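Local coordinates for Blo t 1 allergen (Blomia tropicalis, PDB 5JT8), which probably acts as a papain-like cysteine protease, here still carrying its propeptide, and is a mite allergen recognised by antibodies, at residues F94-M97 / K98-A101; A190-Y193 / M194-G198. All coordinates share one frame; numbering follows the deposited sequence.

From the N terminus, contact 1 comes first, in helix 94-100. Contact 2 lies in helix 187-196, within the papain-like protease part of the chain. Each is local: its two segments are consecutive, so no loop is closed beyond a helical turn or the helix end. The two are in series and neither nest nor cross. The centres of contacts 1 and 2 are about 19 Å apart, while their nearest atoms are about 4 Å apart and do not touch. Contact 1 leans on the segment leading into the second helix through Y186, which both Y96 and M97 meet; contact 2 packs that helix on helices 139-154 and 162-168.

Contact 1: residues F94-M97 / K98-A101; sequences FTYM and KMEA. With NAG (2-acetamido-2-deoxy-beta-D-glucopyranose), chain D.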
loop_
_atom_site.group_PDB
_atom_site.type_symbol
_atom_site.label_atom_id
_atom_site.label_comp_id
_atom_site.label_asym_id
_atom_site.label_seq_id
_atom_site.Cartn_x
_atom_site.Cartn_y
_atom_site.Cartn_z
ATOM N N PHE A 94 -11.376 -12.369 2.752
ATOM C CA PHE A 94 -12.285 -11.274 2.418
ATOM C C PHE A 94 -13.572 -11.321 3.241
ATOM O O PHE A 94 -14.200 -10.291 3.492
ATOM C CB PHE A 94 -12.634 -11.299 0.929
ATOM C CG PHE A 94 -11.435 -11.319 0.021
ATOM C CD1 PHE A 94 -10.666 -10.179 -0.167
ATOM C CD2 PHE A 94 -11.082 -12.477 -0.655
ATOM C CE1 PHE A 94 -9.567 -10.197 -1.009
ATOM C CE2 PHE A 94 -9.982 -12.501 -1.500
ATOM C CZ PHE A 94 -9.227 -11.359 -1.680
ATOM N N THR A 95 -13.970 -12.519 3.645
ATOM C CA THR A 95 -15.123 -12.678 4.515
ATOM C C THR A 95 -14.847 -11.949 5.830
ATOM O O THR A 95 -15.677 -11.185 6.325
ATOM C CB THR A 95 -15.429 -14.166 4.768
ATOM O OG1 THR A 95 -15.548 -14.845 3.513
ATOM C CG2 THR A 95 -16.721 -14.329 5.534
ATOM N N TYR A 96 -13.653 -12.169 6.370
ATOM C CA TYR A 96 -13.221 -11.494 7.585
ATOM C C TYR A 96 -13.183 -9.971 7.388
ATOM O O TYR A 96 -13.655 -9.212 8.241
ATOM C CB TYR A 96 -11.847 -12.028 8.016
ATOM C CG TYR A 96 -11.202 -11.213 9.105
ATOM C CD1 TYR A 96 -11.764 -11.152 10.374
ATOM C CD2 TYR A 96 -10.038 -10.493 8.865
ATOM C CE1 TYR A 96 -11.187 -10.396 11.374
ATOM C CE2 TYR A 96 -9.450 -9.733 9.860
ATOM C CZ TYR A 96 -10.029 -9.688 11.112
ATOM O OH TYR A 96 -9.457 -8.942 12.111
ATOM N N MET A 97 -12.645 -9.533 6.249
ATOM C CA MET A 97 -12.538 -8.105 5.941
ATOM C C MET A 97 -13.898 -7.429 5.728
ATOM O O MET A 97 -14.100 -6.314 6.182
ATOM C CB MET A 97 -11.658 -7.906 4.710
ATOM C CG MET A 97 -10.261 -8.444 4.897
ATOM S SD MET A 97 -9.205 -8.235 3.455
ATOM C CE MET A 97 -8.989 -6.456 3.447
ATOM N N LYS A 98 -14.833 -8.100 5.055
ATOM C CA LYS A 98 -16.157 -7.509 4.832
ATOM C C LYS A 98 -16.953 -7.338 6.125
ATOM O O LYS A 98 -17.697 -6.365 6.284
ATOM C CB LYS A 98 -16.976 -8.352 3.846
ATOM C CG LYS A 98 -16.575 -8.192 2.382
ATOM C CD LYS A 98 -17.147 -9.340 1.555
ATOM C CE LYS A 98 -16.716 -9.252 0.103
ATOM N NZ LYS A 98 -17.116 -10.497 -0.627
ATOM N N MET A 99 -16.798 -8.284 7.046
ATOM C CA MET A 99 -17.579 -8.296 8.282
ATOM C C MET A 99 -17.330 -7.068 9.171
ATOM O O MET A 99 -18.215 -6.619 9.893
ATOM C CB MET A 99 -17.281 -9.585 9.050
ATOM C CG MET A 99 -17.938 -9.696 10.409
ATOM S SD MET A 99 -17.635 -11.327 11.121
ATOM C CE MET A 99 -15.885 -11.534 10.784
ATOM N N GLU A 100 -16.136 -6.500 9.101
ATOM C CA GLU A 100 -15.811 -5.378 9.975
ATOM C C GLU A 100 -16.223 -4.000 9.404
ATOM O O GLU A 100 -16.287 -3.011 10.125
ATOM C CB GLU A 100 -14.318 -5.420 10.283
ATOM C CG GLU A 100 -13.907 -6.678 11.065
ATOM C CD GLU A 100 -14.593 -6.793 12.425
ATOM O OE1 GLU A 100 -14.650 -5.778 13.164
ATOM O OE2 GLU A 100 -15.107 -7.893 12.733
ATOM N N ALA A 101 -16.533 -3.944 8.119
ATOM C CA ALA A 101 -16.896 -2.686 7.477
ATOM C C ALA A 101 -18.175 -2.053 8.025
ATOM O O ALA A 101 -19.080 -2.758 8.463
ATOM C CB ALA A 101 -17.042 -2.910 5.984
HETATM C C1 NAG D . -12.578 -16.243 7.408
HETATM C C2 NAG D . -12.499 -17.707 7.883
HETATM C C3 NAG D . -13.872 -18.193 8.368
HETATM C C4 NAG D . -14.471 -17.221 9.372
HETATM C C5 NAG D . -14.498 -15.824 8.767
HETATM C C6 NAG D . -15.046 -14.779 9.711
HETATM C C7 NAG D . -10.704 -18.769 6.578
HETATM C C8 NAG D . -10.385 -19.676 5.429
HETATM N N2 NAG D . -12.008 -18.562 6.819
HETATM O O3 NAG D . -13.738 -19.476 8.973
HETATM O O4 NAG D . -15.796 -17.610 9.726
HETATM O O5 NAG D . -13.159 -15.433 8.431
HETATM O O6 NAG D . -14.033 -14.245 10.552
HETATM O O7 NAG D . -9.830 -18.244 7.262
#
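Y96 and M99, three residues apart on one helical turn, meet through CD1 of the Y96 ring and CE of M99, at 4.2 Å, the side chains crossing at about a right angle. Followed outward, the CB of M99 sits beside the T95 carbonyl O, at 3.5 Å. Its chain runs straight, CG anti to the backbone N, until a bend about the CG-SD bond (chi3 45°) turns the terminal methyl back toward Y96 and the sugar. There CE meets two partners: obliquely the Y96 ring, and O6 of NAG, 3.3 Å away. O6 also lies at the edge of the Y96 ring, near its plane, and Y96 CB is 3.7 Å from NAG O5, so both side chains meet the O5/O6 end of the sugar. The backbone bonds hold this spacing: K98 N to F94 O (2.8 Å) and M99 N to T95 O (3.2 Å, N-H...O angle 149°). K98 CB and CG both pack against F94 O, each at 3.4 Å, and K98 makes a cation-pi contact with Y233. The i to i+4 bonds are those of an alpha-helix whose exposed side borders the protein-linked glycan, consistent with attachment at N93 in the N-F-T sequon.

Contact 2: residues A190-Y193 / M194-G198; sequences AFKY and MIRTG
A chi1 of -177° swings the Y193 ring away from its backbone N and under T197 CB; T197 OG1 lies beside its own backbone N (chi1 -56°), which directs CG2 toward the hydroxyl end of the tyrosine. T197 CB stands 3.9 Å from the Y193 ring centroid and 14° off the normal, a CH-pi contact over one face, while CG2 reaches 3.5 Å from Y193 OH. That hydroxyl has its hydrogen-bond partner elsewhere, in E164. A second pair lies one residue earlier: K192 and R196 run side by side, and K192 CD lies over one face of the guanidinium, toward its rim, 3.3 Å from R196 NH1. Their charged ends, NZ and NH2, are 4.4 Å apart; one water accepts from both, lying in plane at the guanidinium edge, and E189 forms a salt bridge with K192, which probably offsets the like charges.

The alpha-helix 187-196 ends here. R196 N to K192 O and T197 N to Y193 O (2.9 Å) keep the i to i+4 pattern; the added i to i+5 bond from G198 N to the same Y193 O, 3.0 Å and in the carbonyl plane, marks the helix end. T197 leaves helical angles and G198 has a positive phi. On another side of the helix, M194 CE meets F191 CD1 at 3.9 Å, and the sulfur lies obliquely to the ring in a Met-aromatic contact. F191 and M194 both press on A142 of helix 139-154.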
loop_
_atom_site.group_PDB
_atom_site.type_symbol
_atom_site.label_atom_id
_atom_site.label_comp_id
_atom_site.label_asym_id
_atom_site.label_seq_id
_atom_site.Cartn_x
_atom_site.Cartn_y
_atom_site.Cartn_z
ATOM N N ALA A 190 -3.515 -3.916 12.305
ATOM C CA ALA A 190 -2.368 -3.087 12.651
ATOM C C ALA A 190 -2.776 -1.888 13.510
ATOM O O ALA A 190 -2.121 -1.580 14.506
ATOM C CB ALA A 190 -1.651 -2.619 11.373
ATOM N N PHE A 191 -3.852 -1.198 13.112
ATOM C CA PHE A 191 -4.364 -0.081 13.901
ATOM C C PHE A 191 -4.788 -0.548 15.280
ATOM O O PHE A 191 -4.565 0.147 16.263
ATOM C CB PHE A 191 -5.548 0.586 13.205
ATOM C CG PHE A 191 -5.165 1.399 12.021
ATOM C CD1 PHE A 191 -4.136 2.336 12.110
ATOM C CD2 PHE A 191 -5.805 1.213 10.810
ATOM C CE1 PHE A 191 -3.773 3.082 11.012
ATOM C CE2 PHE A 191 -5.453 1.960 9.699
ATOM C CZ PHE A 191 -4.440 2.899 9.795
ATOM N N LYS A 192 -5.418 -1.725 15.338
ATOM C CA LYS A 192 -5.803 -2.334 16.616
ATOM C C LYS A 192 -4.589 -2.418 17.549
ATOM O O LYS A 192 -4.664 -2.114 18.742
ATOM C CB LYS A 192 -6.402 -3.723 16.380
ATOM C CG LYS A 192 -6.744 -4.504 17.636
ATOM C CD LYS A 192 -7.296 -5.901 17.306
ATOM C CE LYS A 192 -8.621 -5.806 16.553
ATOM N NZ LYS A 192 -9.089 -7.148 16.094
ATOM N N TYR A 193 -3.463 -2.840 16.989
ATOM C CA TYR A 193 -2.235 -2.960 17.746
ATOM C C TYR A 193 -1.751 -1.570 18.174
ATOM O O TYR A 193 -1.231 -1.380 19.269
ATOM C CB TYR A 193 -1.181 -3.682 16.914
ATOM C CG TYR A 193 0.101 -3.920 17.651
ATOM C CD1 TYR A 193 1.105 -2.957 17.655
ATOM C CD2 TYR A 193 0.314 -5.111 18.349
ATOM C CE1 TYR A 193 2.277 -3.157 18.340
ATOM C CE2 TYR A 193 1.496 -5.329 19.036
ATOM C CZ TYR A 193 2.476 -4.351 19.021
ATOM O OH TYR A 193 3.653 -4.550 19.692
ATOM N N MET A 194 -1.957 -0.594 17.309
ATOM C CA MET A 194 -1.551 0.769 17.603
ATOM C C MET A 194 -2.379 1.367 18.742
ATOM O O MET A 194 -1.902 2.214 19.487
ATOM C CB MET A 194 -1.666 1.620 16.341
ATOM C CG MET A 194 -0.530 1.378 15.374
ATOM S SD MET A 194 -0.521 2.681 14.144
ATOM C CE MET A 194 -0.284 1.713 12.656
ATOM N N ILE A 195 -3.610 0.897 18.895
ATOM C CA ILE A 195 -4.447 1.317 20.015
ATOM C C ILE A 195 -4.026 0.652 21.308
ATOM O O ILE A 195 -3.764 1.317 22.314
ATOM C CB ILE A 195 -5.938 0.993 19.754
ATOM C CG1 ILE A 195 -6.493 1.885 18.643
ATOM C CG2 ILE A 195 -6.773 1.161 21.027
ATOM C CD1 ILE A 195 -7.771 1.339 18.046
ATOM N N ARG A 196 -3.961 -0.671 21.294
ATOM C CA ARG A 196 -3.811 -1.399 22.544
ATOM C C ARG A 196 -2.387 -1.361 23.079
ATOM O O ARG A 196 -2.167 -1.422 24.290
ATOM C CB ARG A 196 -4.269 -2.843 22.353
ATOM C CG ARG A 196 -5.737 -2.958 21.966
ATOM C CD ARG A 196 -6.131 -4.397 21.667
ATOM N NE ARG A 196 -7.500 -4.484 21.163
ATOM C CZ ARG A 196 -8.046 -5.581 20.644
ATOM N NH1 ARG A 196 -7.341 -6.705 20.550
ATOM N NH2 ARG A 196 -9.298 -5.552 20.209
ATOM N N THR A 197 -1.415 -1.259 22.179
ATOM C CA THR A 197 0.002 -1.406 22.552
ATOM C C THR A 197 0.836 -0.196 22.126
ATOM O O THR A 197 1.710 0.252 22.854
ATOM C CB THR A 197 0.604 -2.672 21.913
ATOM O OG1 THR A 197 -0.177 -3.811 22.294
ATOM C CG2 THR A 197 2.074 -2.888 22.336
ATOM N N GLY A 198 0.535 0.337 20.944
ATOM C CA GLY A 198 1.328 1.394 20.339
ATOM C C GLY A 198 2.595 0.878 19.676
ATOM O O GLY A 198 3.054 -0.216 19.974
HETATM O O HOH W 1 -10.174 -8.088 18.531
#